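Local coordinates for protein carbohydrate kinase, FGGY (Novosphingobium aromaticivorans, PDB 3H6E) that probably phosphorylates a carbohydrate substrate as a member of the FGGY kinase family, whose two domains share the actin-like ATPase fold, at residues A[249-254]-A[263-268]. Residues are numbered along the deposited sequence; the frame is centred on the assembly and turned at random.
Sequences DNEATV and AMRLPA
Arg265 runs fully extended, with CG anti to its backbone N (chi1 168°), whereas Glu251 bends at chi2 (-81°), so that its carboxylate meets the guanidinium. The result is a salt bridge: Arg265 NE donates to Glu251 OE2 at 2.6 Å, and NH2 adds only a weak bond to the same oxygen. The two planes stand 87° apart and NE meets OE2 from above the carboxylate plane, a one-oxygen contact and not a side-by-side pairing; Glu251 OE1 instead bonds Thr388, and Arg265 NH1 bonds the carbonyl of Ile385. Thr253 places OG1 beside its backbone N, against Arg265 CB at 3.3 Å, and that hydroxyl is hydrogen-bonded to Ser387. The backbones pair antiparallel: Leu266 N reaches Ala252 O at 2.7 Å, nearly along the C=O axis, and Met264 N reaches Val254 O at 2.9 Å. Val254 N returns a bond to Met264 O, while Ala252 N to Leu266 O is weak. On the face opposite Thr253 and Arg265, Val254, Met264 and Leu266 pack on Leu238 of helix 233-241. This is the beta hairpin of strands 252-256 and 261-266, central in the mixed sheet of the C-terminal actin-like domain of FGGY kinases.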
loop_
_atom_site.group_PDB
_atom_site.type_symbol
_atom_site.label_atom_id
_atom_site.label_comp_id
_atom_site.label_asym_id
_atom_site.label_seq_id
_atom_site.Cartn_x
_atom_site.Cartn_y
_atom_site.Cartn_z
ATOM N N ASP A 249 2.227 13.844 13.493
ATOM C CA ASP A 249 3.236 13.049 14.169
ATOM C C ASP A 249 2.629 12.177 15.262
ATOM O O ASP A 249 3.334 11.413 15.921
ATOM C CB ASP A 249 4.278 13.980 14.777
ATOM C CG ASP A 249 5.684 13.547 14.469
ATOM O OD1 ASP A 249 5.842 12.593 13.674
ATOM O OD2 ASP A 249 6.626 14.166 15.014
ATOM N N ASN A 250 1.320 12.299 15.450
ATOM C CA ASN A 250 0.623 11.590 16.519
ATOM C C ASN A 250 0.503 10.088 16.280
ATOM O O ASN A 250 0.686 9.598 15.163
ATOM C CB ASN A 250 -0.773 12.187 16.729
ATOM C CG ASN A 250 -0.738 13.687 16.966
ATOM O OD1 ASN A 250 0.067 14.186 17.752
ATOM N ND2 ASN A 250 -1.622 14.416 16.288
ATOM N N GLU A 251 0.192 9.359 17.344
ATOM C CA GLU A 251 -0.110 7.947 17.223
ATOM C C GLU A 251 -1.366 7.833 16.376
ATOM O O GLU A 251 -2.427 8.330 16.758
ATOM C CB GLU A 251 -0.328 7.327 18.602
ATOM C CG GLU A 251 0.237 5.924 18.731
ATOM C CD GLU A 251 -0.685 4.896 18.159
ATOM O OE1 GLU A 251 -1.883 4.955 18.489
ATOM O OE2 GLU A 251 -0.225 4.036 17.383
ATOM N N ALA A 252 -1.242 7.199 15.215
ATOM C CA ALA A 252 -2.357 7.136 14.277
ATOM C C ALA A 252 -2.268 5.910 13.395
ATOM O O ALA A 252 -1.191 5.350 13.208
ATOM C CB ALA A 252 -2.401 8.386 13.422
ATOM N N THR A 253 -3.407 5.498 12.855
ATOM C CA THR A 253 -3.471 4.371 11.941
ATOM C C THR A 253 -4.276 4.756 10.705
ATOM O O THR A 253 -5.374 5.297 10.818
ATOM C CB THR A 253 -4.150 3.158 12.601
ATOM O OG1 THR A 253 -3.304 2.631 13.632
ATOM C CG2 THR A 253 -4.430 2.074 11.570
ATOM N N VAL A 254 -3.726 4.488 9.525
ATOM C CA VAL A 254 -4.477 4.669 8.295
ATOM C C VAL A 254 -5.054 3.335 7.838
ATOM O O VAL A 254 -4.331 2.346 7.701
ATOM C CB VAL A 254 -3.624 5.285 7.170
ATOM C CG1 VAL A 254 -4.443 5.393 5.890
ATOM C CG2 VAL A 254 -3.088 6.652 7.583
ATOM N N ALA A 263 -4.864 -2.133 7.392
ATOM C CA ALA A 263 -4.569 -1.244 8.503
ATOM C C ALA A 263 -3.064 -1.053 8.631
ATOM O O ALA A 263 -2.329 -2.008 8.883
ATOM C CB ALA A 263 -5.149 -1.797 9.796
HETATM N N MSE A 264 -2.611 0.184 8.451
HETATM C CA MSE A 264 -1.205 0.514 8.621
HETATM C C MSE A 264 -1.043 1.508 9.760
HETATM O O MSE A 264 -1.469 2.661 9.660
HETATM C CB MSE A 264 -0.638 1.087 7.330
HETATM C CG MSE A 264 -0.825 0.167 6.129
HETATM SE SE MSE A 264 -0.234 0.991 4.464
HETATM C CE MSE A 264 1.683 1.058 4.820
ATOM N N ARG A 265 -0.433 1.054 10.848
ATOM C CA ARG A 265 -0.298 1.882 12.037
ATOM C C ARG A 265 1.023 2.642 12.079
ATOM O O ARG A 265 2.071 2.115 11.711
ATOM C CB ARG A 265 -0.446 1.031 13.299
ATOM C CG ARG A 265 -0.040 1.750 14.568
ATOM C CD ARG A 265 -0.100 0.838 15.773
ATOM N NE ARG A 265 0.393 1.517 16.965
ATOM C CZ ARG A 265 0.647 0.922 18.125
ATOM N NH1 ARG A 265 0.460 -0.379 18.265
ATOM N NH2 ARG A 265 1.096 1.637 19.144
ATOM N N LEU A 266 0.960 3.887 12.536
ATOM C CA LEU A 266 2.149 4.703 12.739
ATOM C C LEU A 266 2.359 4.883 14.234
ATOM O O LEU A 266 1.899 5.866 14.817
ATOM C CB LEU A 266 1.979 6.065 12.068
ATOM C CG LEU A 266 1.530 6.014 10.606
ATOM C CD1 LEU A 266 1.018 7.369 10.121
ATOM C CD2 LEU A 266 2.656 5.502 9.723
ATOM N N PRO A 267 3.049 3.925 14.865
ATOM C CA PRO A 267 3.191 3.923 16.326
ATOM C C PRO A 267 3.935 5.153 16.849
ATOM O O PRO A 267 4.878 5.628 16.218
ATOM C CB PRO A 267 4.003 2.648 16.600
ATOM C CG PRO A 267 3.861 1.812 15.357
ATOM C CD PRO A 267 3.761 2.799 14.240
ATOM N N ALA A 268 3.494 5.667 17.991
ATOM C CA ALA A 268 4.172 6.776 18.645
ATOM C C ALA A 268 5.150 6.220 19.669
ATOM O O ALA A 268 6.031 6.927 20.165
ATOM C CB ALA A 268 3.164 7.701 19.311
#